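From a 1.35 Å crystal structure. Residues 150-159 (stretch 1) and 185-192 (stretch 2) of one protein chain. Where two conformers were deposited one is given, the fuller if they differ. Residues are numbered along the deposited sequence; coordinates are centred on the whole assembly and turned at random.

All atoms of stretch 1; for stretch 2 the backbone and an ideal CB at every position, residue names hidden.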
# COMPACT_ATOMS: atom_id res chain seq x y z
N TYR A 150 21.66 1.06 5.86
CA TYR A 150 20.38 1.75 6.02
C TYR A 150 19.33 0.93 6.77
O TYR A 150 18.34 1.47 7.18
CB TYR A 150 19.81 2.12 4.69
CG TYR A 150 20.51 3.22 3.93
CD1 TYR A 150 20.87 4.42 4.55
CD2 TYR A 150 20.76 3.12 2.59
CE1 TYR A 150 21.40 5.48 3.82
CE2 TYR A 150 21.32 4.14 1.88
CZ TYR A 150 21.61 5.35 2.51
OH TYR A 150 22.12 6.46 1.85
N PHE A 151 19.55 -0.39 6.89
CA PHE A 151 18.56 -1.37 7.31
C PHE A 151 19.03 -1.97 8.65
O PHE A 151 18.64 -3.08 9.02
CB PHE A 151 18.24 -2.38 6.25
CG PHE A 151 17.61 -1.77 5.05
CD1 PHE A 151 16.26 -1.53 4.99
CD2 PHE A 151 18.39 -1.40 3.97
CE1 PHE A 151 15.71 -0.93 3.93
CE2 PHE A 151 17.85 -0.79 2.87
CZ PHE A 151 16.50 -0.54 2.83
N GLN A 152 19.79 -1.19 9.43
CA GLN A 152 20.33 -1.63 10.74
C GLN A 152 19.67 -0.91 11.93
O GLN A 152 20.17 -0.94 13.07
CB GLN A 152 21.86 -1.49 10.70
CG GLN A 152 22.54 -2.54 9.81
CD GLN A 152 24.02 -2.25 9.46
OE1 GLN A 152 24.62 -2.97 8.64
NE2 GLN A 152 24.55 -1.21 10.02
N ASP A 153 18.54 -0.27 11.66
CA ASP A 153 17.76 0.36 12.76
C ASP A 153 16.30 -0.15 12.65
O ASP A 153 15.35 0.61 12.40
CB ASP A 153 17.79 1.92 12.68
CG ASP A 153 17.21 2.62 13.89
OD1 ASP A 153 17.01 2.02 14.95
OD2 ASP A 153 16.96 3.78 13.80
N PRO A 154 16.12 -1.45 12.80
CA PRO A 154 14.77 -2.01 12.84
C PRO A 154 14.05 -1.51 14.08
O PRO A 154 14.57 -1.57 15.19
CB PRO A 154 14.99 -3.53 12.83
CG PRO A 154 16.33 -3.69 13.49
CD PRO A 154 17.12 -2.51 13.02
N VAL A 155 12.83 -1.09 13.87
CA VAL A 155 11.93 -0.89 14.97
C VAL A 155 11.55 -2.27 15.50
O VAL A 155 11.51 -2.44 16.73
CB VAL A 155 10.69 -0.07 14.55
CG1 VAL A 155 9.71 0.10 15.80
CG2 VAL A 155 11.16 1.28 14.00
N GLY A 156 11.41 -3.25 14.62
CA GLY A 156 11.19 -4.64 14.96
C GLY A 156 9.87 -5.15 14.42
O GLY A 156 9.29 -4.62 13.48
N ARG A 157 9.46 -6.24 15.02
CA ARG A 157 8.28 -6.95 14.61
C ARG A 157 7.11 -6.04 14.65
O ARG A 157 6.88 -5.30 15.61
CB ARG A 157 8.00 -8.09 15.59
CG ARG A 157 6.94 -9.03 15.16
CD ARG A 157 6.63 -10.06 16.20
NE ARG A 157 7.83 -10.78 16.58
CZ ARG A 157 7.90 -11.66 17.57
NH1 ARG A 157 9.04 -12.28 17.79
NH2 ARG A 157 6.85 -11.95 18.30
N ALA A 158 6.30 -6.10 13.61
CA ALA A 158 5.16 -5.31 13.52
C ALA A 158 4.01 -6.16 13.00
O ALA A 158 4.15 -7.02 12.14
CB ALA A 158 5.47 -4.10 12.57
N VAL A 159 2.86 -5.87 13.55
CA VAL A 159 1.65 -6.58 13.23
C VAL A 159 0.80 -5.67 12.34
O VAL A 159 0.63 -4.47 12.64
CB VAL A 159 0.92 -6.98 14.49
CG1 VAL A 159 -0.42 -7.57 14.18
CG2 VAL A 159 1.70 -8.00 15.33
N UNK A 185 -4.65 -11.44 8.95
CA UNK A 185 -3.65 -10.71 9.79
C UNK A 185 -2.30 -11.21 9.40
O UNK A 185 -2.14 -12.37 9.04
CB UNK A 185 -3.88 -10.91 11.29
N UNK A 186 -1.33 -10.33 9.40
CA UNK A 186 0.01 -10.69 9.08
C UNK A 186 1.06 -9.97 9.91
O UNK A 186 0.70 -9.13 10.74
CB UNK A 186 0.26 -10.43 7.59
N UNK A 187 2.34 -10.32 9.70
CA UNK A 187 3.45 -9.73 10.41
C UNK A 187 4.53 -9.37 9.41
O UNK A 187 4.66 -9.99 8.35
CB UNK A 187 3.99 -10.68 11.49
N UNK A 188 5.34 -8.41 9.83
CA UNK A 188 6.56 -8.06 9.10
C UNK A 188 7.50 -7.33 10.01
O UNK A 188 7.28 -7.27 11.22
CB UNK A 188 6.25 -7.21 7.87
N UNK A 189 8.52 -6.77 9.44
CA UNK A 189 9.58 -6.01 10.16
C UNK A 189 9.40 -4.54 9.71
O UNK A 189 9.36 -4.25 8.53
CB UNK A 189 10.98 -6.53 9.85
N UNK A 190 9.37 -3.64 10.68
CA UNK A 190 9.37 -2.22 10.42
C UNK A 190 10.75 -1.70 10.62
O UNK A 190 11.37 -1.88 11.69
CB UNK A 190 8.37 -1.48 11.31
N UNK A 191 11.32 -1.05 9.60
CA UNK A 191 12.61 -0.41 9.65
C UNK A 191 12.48 1.11 9.68
O UNK A 191 11.59 1.67 9.04
CB UNK A 191 13.46 -0.85 8.45
N UNK A 192 13.33 1.80 10.43
CA UNK A 192 13.49 3.26 10.32
C UNK A 192 14.66 3.50 9.35
O UNK A 192 15.80 3.09 9.64
CB UNK A 192 13.74 3.91 11.68

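Stretch 2 runs antiparallel to strand 154-159, and positions 187 to 191 each pair with a residue of that strand.

Position 185 has phi/psi of -138/144, ordinary for a strand. Its CA-to-CB bond points sideways, and no stretch 1 atom comes within 5.5 Å of the ideal CB. Many side chains would suit. The residue is Thr 185; its OG1 lies 4.2 Å from Val 159 CG1.

Position 186 points its CB away from stretch 1, which sets no demand. It is Thr 186, whose OG1 is hydrogen-bonded elsewhere in the structure.

Position 187 pairs with Val 159, and its CB lies on the same sheet face as Arg 157 and Val 159. The ideal CB is 5.0 Å from Arg 157 CG. An acid would suit the nearby charge; a polar or aliphatic chain could also lie there. The residue is Glu 187. Its OE1 is 3.4 Å from Arg 157 CD and 4.1 Å from Arg 157 NE, too far and too far out of the guanidinium plane for a salt bridge. The attraction is of charges only.

Position 188 forms a hydrogen-bonded pair with Ala 158, with phi/psi of -160/-169. The ideal CB is 4.8 Å from Ala 158 O, so a small residue would fit but glycine is not forced. It is Gly 188. Its N donates to Ala 158 O (2.9 Å), and Ala 158 N donates to its O (2.8 Å).

Position 189 pairs with Arg 157, on the face that also carries Pro 154. Beta-branched or other aliphatic residues would suit. It is Val 189, with CG1 4.3 Å from Pro 154 CB.

Position 190 has its ideal CB 4.1 Å from Ala 158 CB and 4.2 Å from Val 155 CB. This apolar setting favours leucine, isoleucine, valine or methionine. It is Leu 190, with CD2 4.1 Å from Val 155 CB. At the beta bulge, its O accepts from both Val 155 N (2.7 Å) and Gly 156 N (3.2 Å).

Position 191 has its ideal CB 4.5 Å from Phe 151 CD1, with Pro 154 opposite. An aromatic or large aliphatic residue would suit. It is Tyr 191. The edge of Phe 151 meets its ring face, with planes at 85° to each other.

Position 192 points its CB toward stretch 1, near Val 155 CG2, and the Asp 153 carboxylate is within reach of a long chain. Arginine or lysine would suit. It is Arg 192: NH1 forms a salt bridge with Asp 153 OD2 (3.0 Å), while Val 155 CG2 lies over one guanidinium face.

Stretch 2 185-192: TTEGVLYR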
# COMPACT_ATOMS: atom_id res chain seq x y z
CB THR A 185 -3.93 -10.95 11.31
OG1 THR A 185 -3.18 -9.99 12.04
CG2 THR A 185 -3.30 -12.23 11.84
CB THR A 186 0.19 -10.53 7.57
OG1 THR A 186 1.33 -11.33 7.17
CG2 THR A 186 0.40 -9.09 7.12
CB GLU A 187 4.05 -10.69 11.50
CG GLU A 187 3.07 -11.17 12.55
CD GLU A 187 3.76 -11.88 13.71
OE1 GLU A 187 5.01 -11.90 13.78
OE2 GLU A 187 2.99 -12.43 14.53
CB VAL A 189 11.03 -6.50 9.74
CG1 VAL A 189 12.13 -5.79 10.50
CG2 VAL A 189 11.18 -8.02 9.85
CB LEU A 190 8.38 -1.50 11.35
CG LEU A 190 8.16 -0.05 11.06
CD1 LEU A 190 7.43 0.09 9.72
CD2 LEU A 190 7.41 0.65 12.15
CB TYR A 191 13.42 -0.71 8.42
CG TYR A 191 13.81 -2.14 8.13
CD1 TYR A 191 14.95 -2.71 8.66
CD2 TYR A 191 13.08 -2.88 7.24
CE1 TYR A 191 15.34 -3.97 8.35
CE2 TYR A 191 13.46 -4.20 6.90
CZ TYR A 191 14.60 -4.71 7.45
OH TYR A 191 15.03 -5.99 7.10
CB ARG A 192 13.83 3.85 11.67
CG ARG A 192 13.94 5.35 11.69
CD ARG A 192 14.31 5.91 13.00
NE ARG A 192 13.27 5.66 13.91
CZ ARG A 192 13.21 4.69 14.84
NH1 ARG A 192 14.24 3.87 15.03
NH2 ARG A 192 12.13 4.56 15.60
O HOH W 1 16.90 0.55 9.43
O HOH W 2 18.58 3.70 9.52
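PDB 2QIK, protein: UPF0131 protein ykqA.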